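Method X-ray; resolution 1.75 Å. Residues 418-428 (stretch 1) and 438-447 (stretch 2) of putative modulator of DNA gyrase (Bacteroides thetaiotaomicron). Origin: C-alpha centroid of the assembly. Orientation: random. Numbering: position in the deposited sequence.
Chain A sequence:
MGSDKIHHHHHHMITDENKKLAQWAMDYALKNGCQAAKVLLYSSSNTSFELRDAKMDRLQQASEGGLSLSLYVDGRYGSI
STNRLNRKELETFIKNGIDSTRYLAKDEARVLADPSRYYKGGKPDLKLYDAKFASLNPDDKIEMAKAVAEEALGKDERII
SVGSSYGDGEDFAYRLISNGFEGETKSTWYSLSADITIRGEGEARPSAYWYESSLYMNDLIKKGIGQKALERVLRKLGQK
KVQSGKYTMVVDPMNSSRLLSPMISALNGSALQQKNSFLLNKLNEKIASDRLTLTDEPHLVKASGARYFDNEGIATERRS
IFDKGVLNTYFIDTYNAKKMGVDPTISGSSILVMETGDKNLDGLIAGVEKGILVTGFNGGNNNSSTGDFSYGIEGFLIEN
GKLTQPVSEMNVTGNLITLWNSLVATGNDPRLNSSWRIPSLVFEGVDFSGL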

# COMPACT_ATOMS: atom_id res chain seq x y z
N THR A 418 -7.04 30.33 -3.24
CA THR A 418 -6.81 31.34 -4.29
C THR A 418 -6.63 30.70 -5.66
O THR A 418 -7.02 31.26 -6.70
N LEU A 419 -6.05 29.51 -5.70
CA LEU A 419 -6.00 28.78 -6.95
C LEU A 419 -7.41 28.56 -7.52
O LEU A 419 -7.69 28.94 -8.66
N TRP A 420 -8.29 28.04 -6.69
CA TRP A 420 -9.65 27.74 -7.12
C TRP A 420 -10.45 29.06 -7.30
O TRP A 420 -11.46 29.08 -7.99
N ASN A 421 -9.98 30.15 -6.70
CA ASN A 421 -10.58 31.46 -6.97
C ASN A 421 -10.15 32.01 -8.32
O ASN A 421 -10.75 32.97 -8.80
N SER A 422 -9.08 31.45 -8.92
CA SER A 422 -8.54 31.94 -10.21
C SER A 422 -8.90 31.06 -11.44
O SER A 422 -8.46 31.33 -12.55
N LEU A 423 -9.78 30.07 -11.24
CA LEU A 423 -10.37 29.26 -12.31
C LEU A 423 -11.16 30.17 -13.25
O LEU A 423 -12.12 30.81 -12.80
N VAL A 424 -10.75 30.21 -14.53
CA VAL A 424 -11.42 31.06 -15.52
C VAL A 424 -12.24 30.31 -16.54
O VAL A 424 -13.09 30.92 -17.17
N ALA A 425 -11.98 29.01 -16.71
CA ALA A 425 -12.77 28.20 -17.64
C ALA A 425 -12.74 26.75 -17.28
O ALA A 425 -11.74 26.28 -16.70
N THR A 426 -13.80 26.04 -17.70
CA THR A 426 -13.82 24.59 -17.64
C THR A 426 -14.18 24.04 -19.02
O THR A 426 -14.92 24.67 -19.80
N GLY A 427 -13.68 22.86 -19.29
CA GLY A 427 -13.89 22.21 -20.61
C GLY A 427 -15.21 21.47 -20.66
O GLY A 427 -15.97 21.47 -19.68
N ASN A 428 -15.46 20.88 -21.81
CA ASN A 428 -16.58 20.00 -22.04
C ASN A 428 -16.18 18.51 -22.11
O ASN A 428 -16.89 17.66 -22.68
N ILE A 438 -14.63 15.56 -14.00
CA ILE A 438 -14.02 16.87 -13.99
C ILE A 438 -13.34 17.10 -15.35
O ILE A 438 -12.47 16.33 -15.74
N PRO A 439 -13.76 18.15 -16.06
CA PRO A 439 -13.20 18.44 -17.38
C PRO A 439 -11.81 19.08 -17.26
O PRO A 439 -11.29 19.28 -16.12
N SER A 440 -11.25 19.46 -18.40
CA SER A 440 -10.08 20.31 -18.46
C SER A 440 -10.37 21.62 -17.71
O SER A 440 -11.50 22.10 -17.66
N LEU A 441 -9.31 22.23 -17.20
CA LEU A 441 -9.42 23.43 -16.40
C LEU A 441 -8.38 24.49 -16.78
O LEU A 441 -7.28 24.16 -17.21
N VAL A 442 -8.76 25.76 -16.66
CA VAL A 442 -7.86 26.84 -16.91
C VAL A 442 -7.88 27.79 -15.72
O VAL A 442 -8.93 28.24 -15.29
N PHE A 443 -6.69 28.06 -15.21
CA PHE A 443 -6.50 28.96 -14.07
C PHE A 443 -5.59 30.09 -14.49
O PHE A 443 -4.59 29.86 -15.19
N GLU A 444 -5.88 31.32 -14.07
CA GLU A 444 -4.99 32.41 -14.39
C GLU A 444 -4.04 32.76 -13.25
O GLU A 444 -4.41 32.68 -12.08
N GLY A 445 -2.84 33.20 -13.61
CA GLY A 445 -1.90 33.80 -12.67
C GLY A 445 -1.39 32.81 -11.63
O GLY A 445 -1.47 33.06 -10.43
N VAL A 446 -0.89 31.68 -12.13
CA VAL A 446 -0.42 30.59 -11.27
C VAL A 446 1.12 30.63 -11.27
O VAL A 446 1.74 30.83 -12.32
N ASP A 447 1.71 30.42 -10.09
CA ASP A 447 3.15 30.43 -9.89
C ASP A 447 3.80 29.11 -10.20
O ASP A 447 3.42 28.05 -9.66

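The strand 423-426 runs antiparallel to the strand that begins at Leu441, and the side chains sort themselves by the face of the sheet they leave from. Leu423, Thr426, Leu441 and Phe443 share one face, where a helical turn adds Leu419 and Trp420; Ala425 and Val442 occupy the other.

Phe443 is the centre of the first face. Its chi1 is m and its chi2 is -92°, which sets the ring between two leucines. Leu419 CD1 lies 4.0 Å from the centroid of the Phe443 ring over one face, and Leu423 CD1 lies 4.0 Å from the same centroid over the opposite face, both CH-pi contacts. Both leucines adopt the same rotamer, chi1 t and chi2 p, and in each CD1 is the methyl that lies over the ring. Leu419 starts sideways, yet this conformation carries its end inward, where CD1 also meets Val446 CG2 at 3.8 Å.

Trp420 has its CA-to-CB bond pointing away, but chi1 m and chi2 101° bring the large indole back. The edge of Phe443 then meets the face of its six-membered ring, with centroids 5.1 Å apart and planes at 81°. Trp420 CH2 also touches Leu441 CD1 at 3.5 Å, while NE1 is satisfied elsewhere. Leu441, m and t, brings its branched end closer to stretch 1: its CD2 lies 4.0 Å from Leu423 CD1 and 3.9 Å from Thr426 CG2. Thr426, chi1 p, suits this site because its methyl joins the apolar layer while OG1 finds a partner elsewhere.

On the other face, small Ala425 sits opposite Val442, CB to CB 4.1 Å. A beta bulge between Leu423 and Ala425 leaves Val424 pointing sideways; with chi1 m, its CG2 packs 3.5 Å from Val442 CG1, and its CG1 meets the aliphatic CG of Glu444 at 3.4 Å. Glu444, m and m, thus lays its methylene part on the valine, while its carboxylate is bonded elsewhere through OE1.

Ser422 supplies the polar corner. With chi1 p, its OG turns back to donate to Leu419 O at 2.7 Å, and it accepts from water 1, 2.9 Å from OG. The same water donates to Gly445 O at 3.0 Å and so bridges the stretches. Gly445 has positive phi, which favours glycine. Beyond the strands, Pro439 points inward, its CB 3.2 Å from Gly427 O. Gly427 has little room for more: an ideal CB would lie 3.3 Å from Ser440 CB.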

# COMPACT_ATOMS: atom_id res chain seq x y z
CB THR A 418 -5.68 32.34 -3.93
OG1 THR A 418 -4.57 31.66 -3.31
CG2 THR A 418 -6.19 33.32 -2.86
CB LEU A 419 -5.35 27.42 -6.77
CG LEU A 419 -5.32 26.60 -8.07
CD1 LEU A 419 -4.44 27.15 -9.17
CD2 LEU A 419 -4.91 25.19 -7.74
CB TRP A 420 -10.30 26.72 -6.22
CG TRP A 420 -9.83 25.34 -6.56
CD1 TRP A 420 -8.88 24.60 -5.91
CD2 TRP A 420 -10.22 24.56 -7.69
NE1 TRP A 420 -8.69 23.40 -6.54
CE2 TRP A 420 -9.50 23.34 -7.64
CE3 TRP A 420 -11.11 24.76 -8.76
CZ2 TRP A 420 -9.64 22.35 -8.59
CZ3 TRP A 420 -11.29 23.74 -9.68
CH2 TRP A 420 -10.54 22.56 -9.60
CB ASN A 421 -10.25 32.49 -5.88
CG ASN A 421 -11.29 33.57 -5.78
OD1 ASN A 421 -12.47 33.29 -5.92
ND2 ASN A 421 -10.88 34.81 -5.50
CB SER A 422 -7.02 32.11 -10.10
OG SER A 422 -6.41 30.87 -10.05
CB LEU A 423 -11.30 28.21 -11.72
CG LEU A 423 -11.97 27.24 -12.68
CD1 LEU A 423 -10.94 26.25 -13.23
CD2 LEU A 423 -13.07 26.48 -11.97
CB VAL A 424 -10.46 31.97 -16.28
CG1 VAL A 424 -9.90 33.00 -15.32
CG2 VAL A 424 -9.37 31.18 -16.96
CB ALA A 425 -12.21 28.36 -19.03
CB THR A 426 -14.79 24.04 -16.60
OG1 THR A 426 -16.15 24.28 -16.97
CG2 THR A 426 -14.60 24.72 -15.20
CB ASN A 428 -17.25 20.44 -23.35
CG ASN A 428 -16.32 20.35 -24.54
OD1 ASN A 428 -15.25 19.68 -24.50
ND2 ASN A 428 -16.73 20.99 -25.65
CB ILE A 438 -12.91 16.94 -12.90
CG1 ILE A 438 -13.42 16.36 -11.56
CG2 ILE A 438 -12.40 18.33 -12.77
CD1 ILE A 438 -14.63 16.96 -10.98
CB PRO A 439 -14.20 19.46 -17.95
CG PRO A 439 -14.62 20.22 -16.80
CD PRO A 439 -14.75 19.18 -15.66
CB SER A 440 -9.66 20.60 -19.93
OG SER A 440 -9.27 19.39 -20.59
CB LEU A 441 -9.20 23.07 -14.94
CG LEU A 441 -10.09 22.03 -14.30
CD1 LEU A 441 -9.53 21.81 -12.90
CD2 LEU A 441 -11.54 22.45 -14.28
CB VAL A 442 -8.27 27.67 -18.16
CG1 VAL A 442 -7.25 28.73 -18.40
CG2 VAL A 442 -8.42 26.76 -19.42
CB PHE A 443 -5.81 28.21 -12.93
CG PHE A 443 -6.53 27.05 -12.40
CD1 PHE A 443 -7.42 27.18 -11.31
CD2 PHE A 443 -6.31 25.75 -12.90
CE1 PHE A 443 -8.05 26.09 -10.76
CE2 PHE A 443 -6.97 24.65 -12.33
CZ PHE A 443 -7.85 24.82 -11.26
CB GLU A 444 -5.80 33.67 -14.71
CG GLU A 444 -6.59 33.63 -16.01
CD GLU A 444 -5.73 33.59 -17.25
OE1 GLU A 444 -4.50 33.84 -17.15
OE2 GLU A 444 -6.30 33.30 -18.35
CB VAL A 446 -0.92 29.23 -11.77
CG1 VAL A 446 -0.34 28.08 -10.94
CG2 VAL A 446 -2.46 29.18 -11.72
CB ASP A 447 3.46 30.84 -8.44
CG ASP A 447 3.48 32.31 -8.27
OD1 ASP A 447 4.35 32.96 -8.90
OD2 ASP A 447 2.67 32.89 -7.53
O HOH W 1 -3.88 31.79 -9.06